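Local coordinates for protein Niban 2 (Homo sapiens, PDB 7CTP), which may suppress apoptosis and promote melanoma cell invasion, seen here as its PH domain together with the largely helical remainder of the crystallised piece, at residues Met43-Ile47 / Glu48-Leu52; Gln295-Pro298 / Ala299-Val303; Tyr35-Ala38 / Leu39-Met43; Tyr481-Ser484 / Ser485-Arg489. All coordinates share one frame; numbering follows the deposited sequence.

Contact 1: Met43-Ile47 / Glu48-Leu52; sequences MRHEI and EGTGL
Thr50 N reaches back to His45 O at 2.9 Å and Gly49 N to Glu46 O at 3.1 Å, the crossed pair of backbone bonds that defines a Schellman motif and ends helix 10-48. Gly49, with a phi of 70°, is its C-prime residue, and there the chain turns off the helix into the loop that leads to strand 70-77. The two bonds differ in kind: Thr50 N lies in the plane of its carbonyl, whereas Gly49 N sits well above the plane of the Glu46 carbonyl. One residue earlier Glu48 N still makes an ordinary helical bond to Arg44 O.

Arg44 and Glu48 add a salt bridge along this last turn. The arginine chain runs extended from CG to NE, and Glu48 lays its carboxylate across it, the two charged planes 69° apart. The bond from Arg44 NE to Glu48 OE2 is weak, at 3.3 Å, so the pairing is loose. Both side chains also touch Ile312 of helix 260-337. Glu46 leaves the turn altogether and makes its salt bridge with Lys202.

His45 and Thr50 meet on the other flank. Their side chains cross at about a right angle, and Thr50 OG1, placed by chi1 between its own backbone N and carbonyl carbon, meets the imidazole edge in the ring plane, in a nearly straight hydrogen bond (168°) of 3.0 Å with His45 ND1.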
loop_
_atom_site.group_PDB
_atom_site.type_symbol
_atom_site.label_atom_id
_atom_site.label_comp_id
_atom_site.label_asym_id
_atom_site.label_seq_id
_atom_site.Cartn_x
_atom_site.Cartn_y
_atom_site.Cartn_z
ATOM N N MET A 43 -20.889 -8.269 6.088
ATOM C CA MET A 43 -21.861 -8.944 6.941
ATOM C C MET A 43 -22.291 -10.274 6.348
ATOM O O MET A 43 -22.525 -11.237 7.088
ATOM C CB MET A 43 -23.070 -8.049 7.181
ATOM C CG MET A 43 -22.747 -6.896 8.083
ATOM S SD MET A 43 -24.227 -5.964 8.463
ATOM C CE MET A 43 -25.112 -7.143 9.507
ATOM N N ARG A 44 -22.393 -10.359 5.021
ATOM C CA ARG A 44 -22.765 -11.635 4.424
ATOM C C ARG A 44 -21.705 -12.690 4.708
ATOM O O ARG A 44 -22.033 -13.838 5.037
ATOM C CB ARG A 44 -23.001 -11.487 2.925
ATOM C CG ARG A 44 -23.611 -12.734 2.294
ATOM C CD ARG A 44 -23.840 -12.541 0.814
ATOM N NE ARG A 44 -24.322 -13.759 0.171
ATOM C CZ ARG A 44 -24.475 -13.890 -1.142
ATOM N NH1 ARG A 44 -24.180 -12.877 -1.945
ATOM N NH2 ARG A 44 -24.924 -15.030 -1.653
ATOM N N HIS A 45 -20.424 -12.305 4.624
ATOM C CA HIS A 45 -19.342 -13.241 4.917
ATOM C C HIS A 45 -19.412 -13.728 6.359
ATOM O O HIS A 45 -19.285 -14.927 6.628
ATOM C CB HIS A 45 -17.986 -12.587 4.637
ATOM C CG HIS A 45 -17.595 -12.602 3.193
ATOM N ND1 HIS A 45 -17.693 -13.729 2.405
ATOM C CD2 HIS A 45 -17.105 -11.624 2.393
ATOM C CE1 HIS A 45 -17.282 -13.446 1.182
ATOM N NE2 HIS A 45 -16.919 -12.175 1.148
ATOM N N GLU A 46 -19.621 -12.807 7.304
ATOM C CA GLU A 46 -19.657 -13.183 8.714
ATOM C C GLU A 46 -20.858 -14.072 9.010
ATOM O O GLU A 46 -20.721 -15.137 9.625
ATOM C CB GLU A 46 -19.680 -11.932 9.593
ATOM C CG GLU A 46 -18.395 -11.116 9.524
ATOM C CD GLU A 46 -18.507 -9.770 10.220
ATOM O OE1 GLU A 46 -19.555 -9.109 10.080
ATOM O OE2 GLU A 46 -17.539 -9.372 10.900
ATOM N N ILE A 47 -22.040 -13.662 8.543
ATOM C CA ILE A 47 -23.277 -14.354 8.891
ATOM C C ILE A 47 -23.331 -15.731 8.241
ATOM O O ILE A 47 -23.802 -16.705 8.848
ATOM C CB ILE A 47 -24.486 -13.485 8.499
ATOM C CG1 ILE A 47 -24.631 -12.310 9.468
ATOM C CG2 ILE A 47 -25.760 -14.316 8.454
ATOM C CD1 ILE A 47 -25.587 -11.241 8.990
ATOM N N GLU A 48 -22.856 -15.839 7.003
ATOM C CA GLU A 48 -22.817 -17.126 6.325
ATOM C C GLU A 48 -21.575 -17.936 6.672
ATOM O O GLU A 48 -21.488 -19.106 6.285
ATOM C CB GLU A 48 -22.911 -16.922 4.808
ATOM C CG GLU A 48 -24.280 -16.395 4.352
ATOM C CD GLU A 48 -24.449 -16.361 2.843
ATOM O OE1 GLU A 48 -25.610 -16.370 2.379
ATOM O OE2 GLU A 48 -23.435 -16.318 2.120
ATOM N N GLY A 49 -20.637 -17.352 7.409
ATOM C CA GLY A 49 -19.432 -18.058 7.801
ATOM C C GLY A 49 -18.471 -18.346 6.667
ATOM O O GLY A 49 -17.756 -19.354 6.710
ATOM N N THR A 50 -18.425 -17.481 5.654
ATOM C CA THR A 50 -17.600 -17.713 4.475
ATOM C C THR A 50 -16.404 -16.771 4.388
ATOM O O THR A 50 -15.849 -16.579 3.303
ATOM C CB THR A 50 -18.448 -17.602 3.210
ATOM O OG1 THR A 50 -19.083 -16.316 3.169
ATOM C CG2 THR A 50 -19.510 -18.689 3.194
ATOM N N GLY A 51 -15.992 -16.186 5.503
ATOM C CA GLY A 51 -14.808 -15.355 5.514
ATOM C C GLY A 51 -13.547 -16.189 5.389
ATOM O O GLY A 51 -13.573 -17.410 5.216
ATOM N N LEU A 52 -12.414 -15.495 5.471
ATOM C CA LEU A 52 -11.120 -16.157 5.391
ATOM C C LEU A 52 -10.995 -17.180 6.520
ATOM O O LEU A 52 -11.373 -16.891 7.662
ATOM C CB LEU A 52 -9.986 -15.134 5.489
ATOM C CG LEU A 52 -9.825 -14.108 4.366
ATOM C CD1 LEU A 52 -8.445 -13.474 4.414
ATOM C CD2 LEU A 52 -10.076 -14.742 3.006
#

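Contact 2: Gln295-Pro298 / Ala299-Val303; sequences QVQP and AMQAV
Gln297 and Gln301, one turn apart, clasp each other through their amides on the close-packed side of this stretch. Gln297 NE2 donates to Gln301 OE1 at 2.9 Å, entering in the plane of that carbonyl, although the acceptor lies 23° out of the donor's own amide plane. The two amides are twisted 65° against each other, and Gln301 OE1 also rests 3.4 Å from Gln297 CG. With Gln297 NE2 turned along its own helix, OE1 is left to bond Tyr35 OH on helix 10-48, where Leu39 packs against both glutamines. Met300 lies on this side too: its extended chain brings CE to Val296 CG2 at 3.7 Å, while Leu39 and Phe529 meet it from outside the helix.

Midway along helix 260-337, Pro298 introduces a proline kink. Its nitrogen has no hydrogen to give to the turn before, and the i to i+4 bonding resumes at Met300, whose N bonds Val296 O at 3.1 Å, followed by Gln301 N to Gln297 O at 2.8 Å.

The opposite character belongs to the exposed flank of Pro298, Ala299 and Ala302, where small or ring side chains make little contact with one another. Here a water bridges the kink for Ala299 N in place of a direct bond: it donates to Gln295 O at 2.8 Å and accepts from Ala299 N at 3.2 Å.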
loop_
_atom_site.group_PDB
_atom_site.type_symbol
_atom_site.label_atom_id
_atom_site.label_comp_id
_atom_site.label_asym_id
_atom_site.label_seq_id
_atom_site.Cartn_x
_atom_site.Cartn_y
_atom_site.Cartn_z
ATOM N N GLN A 295 -22.660 7.049 11.664
ATOM C CA GLN A 295 -23.875 7.288 12.440
ATOM C C GLN A 295 -25.029 6.406 11.974
ATOM O O GLN A 295 -25.823 5.922 12.792
ATOM C CB GLN A 295 -24.270 8.762 12.356
ATOM C CG GLN A 295 -25.389 9.143 13.304
ATOM C CD GLN A 295 -24.910 9.957 14.479
ATOM O OE1 GLN A 295 -23.712 10.104 14.704
ATOM N NE2 GLN A 295 -25.849 10.496 15.237
ATOM N N VAL A 296 -25.169 6.214 10.658
ATOM C CA VAL A 296 -26.268 5.393 10.163
ATOM C C VAL A 296 -25.886 3.928 9.976
ATOM O O VAL A 296 -26.768 3.115 9.666
ATOM C CB VAL A 296 -26.843 5.927 8.839
ATOM C CG1 VAL A 296 -27.330 7.362 9.030
ATOM C CG2 VAL A 296 -25.808 5.834 7.726
ATOM N N GLN A 297 -24.615 3.558 10.184
ATOM C CA GLN A 297 -24.217 2.164 9.978
ATOM C C GLN A 297 -25.022 1.182 10.822
ATOM O O GLN A 297 -25.424 0.130 10.288
ATOM C CB GLN A 297 -22.716 1.986 10.228
ATOM C CG GLN A 297 -22.220 0.567 9.904
ATOM C CD GLN A 297 -20.723 0.392 10.086
ATOM O OE1 GLN A 297 -19.948 1.329 9.880
ATOM N NE2 GLN A 297 -20.310 -0.813 10.463
ATOM N N PRO A 298 -25.301 1.439 12.110
ATOM C CA PRO A 298 -26.123 0.471 12.858
ATOM C C PRO A 298 -27.493 0.245 12.238
ATOM O O PRO A 298 -27.934 -0.908 12.138
ATOM C CB PRO A 298 -26.213 1.094 14.260
ATOM C CG PRO A 298 -25.004 1.965 14.368
ATOM C CD PRO A 298 -24.824 2.528 12.986
ATOM N N ALA A 299 -28.166 1.311 11.795
ATOM C CA ALA A 299 -29.453 1.153 11.127
ATOM C C ALA A 299 -29.319 0.275 9.888
ATOM O O ALA A 299 -30.165 -0.596 9.632
ATOM C CB ALA A 299 -30.035 2.517 10.767
ATOM N N MET A 300 -28.248 0.483 9.112
ATOM C CA MET A 300 -28.013 -0.343 7.932
ATOM C C MET A 300 -27.778 -1.798 8.303
ATOM O O MET A 300 -28.275 -2.701 7.622
ATOM C CB MET A 300 -26.813 0.195 7.144
ATOM C CG MET A 300 -27.087 1.481 6.436
ATOM S SD MET A 300 -25.643 1.896 5.458
ATOM C CE MET A 300 -26.110 3.519 4.899
ATOM N N GLN A 301 -27.015 -2.043 9.375
ATOM C CA GLN A 301 -26.770 -3.412 9.822
ATOM C C GLN A 301 -28.077 -4.129 10.136
ATOM O O GLN A 301 -28.248 -5.306 9.795
ATOM C CB GLN A 301 -25.843 -3.413 11.041
ATOM C CG GLN A 301 -24.437 -2.903 10.715
ATOM C CD GLN A 301 -23.576 -2.710 11.946
ATOM O OE1 GLN A 301 -22.469 -2.179 11.856
ATOM N NE2 GLN A 301 -24.072 -3.146 13.097
ATOM N N ALA A 302 -29.021 -3.426 10.762
ATOM C CA ALA A 302 -30.286 -4.056 11.122
ATOM C C ALA A 302 -31.060 -4.475 9.878
ATOM O O ALA A 302 -31.640 -5.570 9.839
ATOM C CB ALA A 302 -31.120 -3.112 11.983
ATOM N N VAL A 303 -31.068 -3.624 8.846
ATOM C CA VAL A 303 -31.777 -3.965 7.615
ATOM C C VAL A 303 -31.096 -5.139 6.915
ATOM O O VAL A 303 -31.761 -6.070 6.441
ATOM C CB VAL A 303 -31.886 -2.738 6.693
ATOM C CG1 VAL A 303 -32.461 -3.148 5.348
ATOM C CG2 VAL A 303 -32.745 -1.641 7.356
HETATM O O HOH W 1 -27.943 4.197 13.168
#

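Contact 3: Tyr35-Ala38 / Leu39-Met43; sequences YGVA and LFNSM
Leu39 N, Phe40 N, Asn41 N and Ser42 N bond in turn to the carbonyl oxygens of Tyr35, Gly36, Val37 and Ala38. All four separations are close to 2.9 Å, from 2.9 Å for Leu39 N to Tyr35 O up to 3.0 Å for Ser42 N to Ala38 O, so the turn is regular. Leu39 CB lies against the first of these carbonyls, 3.5 Å from Tyr35 O.

One pair of side chains meets across the segments. Val37 and Asn41 lie side by side and point the same way, with Val37 CG1 3.7 Å from Asn41 ND2. A chi1 of -69° sets the Asn41 amide beside its own backbone N and back over the preceding turn, where CG comes within 3.3 Å of Val37 O. ND2 is also near that oxygen, but the angle is too poor for a hydrogen bond; the carbonyl is served by the main-chain N of Asn41 instead.

This is the later half of helix 10-48, a long alpha-helix packed between several other parts of the chain, and most of its side chains serve those neighbours. Apolar packing comes from Leu39, which turns its branch to Met300 and Val203, and from Phe40, whose ring leaves the turn for Met308, Ile311 and the chain of Lys315 on helix 260-337. Ala38 meets Ala207 of helix 204-218, small side chain against small side chain.

Tyr35 packs on Glu204 and Ala207 of helix 204-218, and the polar partner of its hydroxyl is Gln297.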
loop_
_atom_site.group_PDB
_atom_site.type_symbol
_atom_site.label_atom_id
_atom_site.label_comp_id
_atom_site.label_asym_id
_atom_site.label_seq_id
_atom_site.Cartn_x
_atom_site.Cartn_y
_atom_site.Cartn_z
ATOM N N TYR A 35 -20.339 2.487 0.458
ATOM C CA TYR A 35 -20.218 2.116 1.864
ATOM C C TYR A 35 -21.184 0.994 2.228
ATOM O O TYR A 35 -20.794 -0.001 2.853
ATOM C CB TYR A 35 -20.454 3.324 2.764
ATOM C CG TYR A 35 -19.945 3.084 4.169
ATOM C CD1 TYR A 35 -18.620 3.330 4.499
ATOM C CD2 TYR A 35 -20.781 2.560 5.149
ATOM C CE1 TYR A 35 -18.145 3.095 5.780
ATOM C CE2 TYR A 35 -20.316 2.314 6.423
ATOM C CZ TYR A 35 -19.002 2.590 6.735
ATOM O OH TYR A 35 -18.542 2.348 8.009
ATOM N N GLY A 36 -22.449 1.126 1.828
ATOM C CA GLY A 36 -23.418 0.106 2.186
ATOM C C GLY A 36 -23.185 -1.215 1.477
ATOM O O GLY A 36 -23.558 -2.274 1.992
ATOM N N VAL A 37 -22.589 -1.169 0.286
ATOM C CA VAL A 37 -22.256 -2.399 -0.424
ATOM C C VAL A 37 -21.141 -3.132 0.310
ATOM O O VAL A 37 -21.209 -4.346 0.533
ATOM C CB VAL A 37 -21.866 -2.090 -1.883
ATOM C CG1 VAL A 37 -21.359 -3.358 -2.589
ATOM C CG2 VAL A 37 -23.034 -1.460 -2.654
ATOM N N ALA A 38 -20.099 -2.395 0.709
ATOM C CA ALA A 38 -19.020 -2.990 1.487
ATOM C C ALA A 38 -19.536 -3.569 2.796
ATOM O O ALA A 38 -19.085 -4.639 3.233
ATOM C CB ALA A 38 -17.933 -1.951 1.762
ATOM N N LEU A 39 -20.467 -2.861 3.446
ATOM C CA LEU A 39 -21.058 -3.352 4.689
ATOM C C LEU A 39 -21.830 -4.641 4.450
ATOM O O LEU A 39 -21.679 -5.619 5.195
ATOM C CB LEU A 39 -21.972 -2.283 5.289
ATOM C CG LEU A 39 -22.683 -2.649 6.599
ATOM C CD1 LEU A 39 -21.666 -2.850 7.711
ATOM C CD2 LEU A 39 -23.670 -1.546 6.969
ATOM N N PHE A 40 -22.658 -4.666 3.405
ATOM C CA PHE A 40 -23.407 -5.881 3.096
ATOM C C PHE A 40 -22.474 -7.057 2.818
ATOM O O PHE A 40 -22.704 -8.174 3.301
ATOM C CB PHE A 40 -24.329 -5.654 1.902
ATOM C CG PHE A 40 -24.996 -6.910 1.436
ATOM C CD1 PHE A 40 -26.096 -7.409 2.112
ATOM C CD2 PHE A 40 -24.496 -7.619 0.353
ATOM C CE1 PHE A 40 -26.704 -8.581 1.700
ATOM C CE2 PHE A 40 -25.103 -8.795 -0.060
ATOM C CZ PHE A 40 -26.213 -9.268 0.614
ATOM N N ASN A 41 -21.424 -6.837 2.019
ATOM C CA ASN A 41 -20.535 -7.950 1.672
ATOM C C ASN A 41 -19.829 -8.501 2.905
ATOM O O ASN A 41 -19.660 -9.721 3.047
ATOM C CB ASN A 41 -19.508 -7.513 0.627
ATOM C CG ASN A 41 -20.131 -7.246 -0.732
ATOM O OD1 ASN A 41 -21.163 -7.821 -1.082
ATOM N ND2 ASN A 41 -19.492 -6.377 -1.510
ATOM N N SER A 42 -19.407 -7.616 3.807
ATOM C CA SER A 42 -18.718 -8.058 5.011
ATOM C C SER A 42 -19.681 -8.806 5.918
ATOM O O SER A 42 -19.354 -9.879 6.443
ATOM C CB SER A 42 -18.096 -6.866 5.741
ATOM O OG SER A 42 -17.507 -7.260 6.977
ATOM N N MET A 43 -20.889 -8.269 6.088
ATOM C CA MET A 43 -21.861 -8.944 6.941
ATOM C C MET A 43 -22.291 -10.274 6.348
ATOM O O MET A 43 -22.525 -11.237 7.088
ATOM C CB MET A 43 -23.070 -8.049 7.181
ATOM C CG MET A 43 -22.747 -6.896 8.083
ATOM S SD MET A 43 -24.227 -5.964 8.463
ATOM C CE MET A 43 -25.112 -7.143 9.507
#

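Contact 4: Tyr481-Ser484 / Ser485-Arg489; sequences YDSS and SVRKR
Arg487 curls back over the preceding turn and grips Ser483 OG from the side, with two nitrogens on the one oxygen. NE donates to it at 3.0 Å and NH2 at 3.1 Å, and the hydroxyl oxygen sits at the edge of the guanidinium, close to its plane. The bend that makes this possible is at chi3, -70°, which folds the end of the arginine back toward Ser483 rather than letting it run on along the helix. Ser483 OG meets it by standing anti to its backbone N, with chi1 at 161°. The third nitrogen, NH1, has a weak hydrogen bond to Ser354 OG, and Phe357 packs against both residues.

Tyr481 and Ser485 meet on another side of the helix. Ser485 OG approaches the tyrosine ring obliquely, 3.7 Å from CE1. A water joins this hydroxyl to Asp482, donating to OD1 at 2.6 Å and lying 3.1 Å from Ser485 OG. The same carboxylate takes backbone N-H groups of Gln56 and Leu57 with its two oxygens, which ties the loop after helix 10-48 to this turn. Ser484 OG turns instead to Gln558 O near the chain's end.

Backbone bonds such as Val486 N to Asp482 O, 2.8 Å, run unbroken beneath, and the Arg487-Ser483 pair is an i to i+4 side-chain hydrogen bond on a long alpha-helix, 464-511, packed among helices 342-378, 422-455 and 532-555.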
loop_
_atom_site.group_PDB
_atom_site.type_symbol
_atom_site.label_atom_id
_atom_site.label_comp_id
_atom_site.label_asym_id
_atom_site.label_seq_id
_atom_site.Cartn_x
_atom_site.Cartn_y
_atom_site.Cartn_z
ATOM N N TYR A 481 2.256 -23.842 5.921
ATOM C CA TYR A 481 0.840 -23.840 5.575
ATOM C C TYR A 481 0.348 -22.425 5.292
ATOM O O TYR A 481 -0.289 -22.170 4.263
ATOM C CB TYR A 481 0.029 -24.481 6.700
ATOM C CG TYR A 481 -1.440 -24.704 6.374
ATOM C CD1 TYR A 481 -2.368 -23.672 6.482
ATOM C CD2 TYR A 481 -1.899 -25.952 5.975
ATOM C CE1 TYR A 481 -3.704 -23.877 6.205
ATOM C CE2 TYR A 481 -3.237 -26.165 5.690
ATOM C CZ TYR A 481 -4.134 -25.123 5.808
ATOM O OH TYR A 481 -5.472 -25.326 5.528
ATOM N N ASP A 482 0.644 -21.488 6.195
ATOM C CA ASP A 482 0.145 -20.124 6.044
ATOM C C ASP A 482 0.767 -19.436 4.838
ATOM O O ASP A 482 0.101 -18.654 4.151
ATOM C CB ASP A 482 0.430 -19.315 7.301
ATOM C CG ASP A 482 -0.572 -19.573 8.396
ATOM O OD1 ASP A 482 -1.499 -20.383 8.187
ATOM O OD2 ASP A 482 -0.415 -18.954 9.463
ATOM N N SER A 483 2.045 -19.711 4.574
ATOM C CA SER A 483 2.718 -19.115 3.421
ATOM C C SER A 483 2.006 -19.484 2.125
ATOM O O SER A 483 1.818 -18.640 1.239
ATOM C CB SER A 483 4.183 -19.558 3.386
ATOM O OG SER A 483 4.750 -19.371 2.098
ATOM N N SER A 484 1.603 -20.749 1.997
ATOM C CA SER A 484 0.895 -21.183 0.798
ATOM C C SER A 484 -0.494 -20.554 0.720
ATOM O O SER A 484 -0.940 -20.155 -0.362
ATOM C CB SER A 484 0.804 -22.708 0.767
ATOM O OG SER A 484 -0.190 -23.124 -0.153
ATOM N N SER A 485 -1.187 -20.458 1.859
ATOM C CA SER A 485 -2.483 -19.784 1.893
ATOM C C SER A 485 -2.347 -18.329 1.468
ATOM O O SER A 485 -3.094 -17.847 0.607
ATOM C CB SER A 485 -3.088 -19.866 3.294
ATOM O OG SER A 485 -3.411 -21.206 3.620
ATOM N N VAL A 486 -1.377 -17.627 2.055
ATOM C CA VAL A 486 -1.208 -16.203 1.790
ATOM C C VAL A 486 -0.797 -15.978 0.344
ATOM O O VAL A 486 -1.319 -15.082 -0.330
ATOM C CB VAL A 486 -0.197 -15.595 2.778
ATOM C CG1 VAL A 486 0.213 -14.180 2.332
ATOM C CG2 VAL A 486 -0.789 -15.561 4.184
ATOM N N ARG A 487 0.120 -16.803 -0.169
ATOM C CA ARG A 487 0.576 -16.612 -1.542
ATOM C C ARG A 487 -0.528 -16.915 -2.550
ATOM O O ARG A 487 -0.678 -16.187 -3.538
ATOM C CB ARG A 487 1.825 -17.455 -1.807
ATOM C CG ARG A 487 3.084 -16.770 -1.289
ATOM C CD ARG A 487 4.334 -17.578 -1.588
ATOM N NE ARG A 487 4.377 -18.800 -0.791
ATOM C CZ ARG A 487 4.537 -20.013 -1.309
ATOM N NH1 ARG A 487 4.664 -20.146 -2.621
ATOM N NH2 ARG A 487 4.568 -21.083 -0.522
ATOM N N LYS A 488 -1.335 -17.957 -2.319
ATOM C CA LYS A 488 -2.406 -18.243 -3.272
ATOM C C LYS A 488 -3.401 -17.094 -3.345
ATOM O O LYS A 488 -3.853 -16.719 -4.435
ATOM C CB LYS A 488 -3.144 -19.533 -2.925
ATOM C CG LYS A 488 -4.170 -19.879 -4.031
ATOM C CD LYS A 488 -5.446 -20.539 -3.511
ATOM C CE LYS A 488 -6.630 -20.304 -4.456
ATOM N NZ LYS A 488 -6.541 -21.084 -5.732
ATOM N N ARG A 489 -3.771 -16.545 -2.185
ATOM C CA ARG A 489 -4.679 -15.401 -2.145
ATOM C C ARG A 489 -4.065 -14.196 -2.845
ATOM O O ARG A 489 -4.752 -13.464 -3.573
ATOM C CB ARG A 489 -5.023 -15.062 -0.696
ATOM C CG ARG A 489 -6.096 -13.983 -0.508
ATOM C CD ARG A 489 -6.204 -13.605 0.975
ATOM N NE ARG A 489 -5.915 -14.746 1.848
ATOM C CZ ARG A 489 -5.236 -14.675 2.994
ATOM N NH1 ARG A 489 -4.761 -13.512 3.429
ATOM N NH2 ARG A 489 -5.033 -15.776 3.709
HETATM O O HOH W 2 -3.588 -20.425 6.571
#

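In the fold
Contacts 1 and 3 are successive pieces of helix 10-48, sharing Met43, with centres 11 Å apart. Contact 2, on helix 260-337, lies alongside contact 3, also 11 Å between centres. The two helices are joined there by a probable hydrogen bond between Tyr35 OH and Gln297 OE1, 2.6 Å, and by packing of Met300 CB on Leu39 CD2, 3.6 Å; Met43 CE touches Gln301 O. Bound glycerol, probably from crystallisation, lies about 3 to 4 Å from side chains of contacts 1, 2 and 3. Contact 4 stands apart, about 34 Å from contact 2 between centres, but Leu52, at the end of contact 1, reaches it, its CD1 packing 3.7 Å from Arg489 CZ.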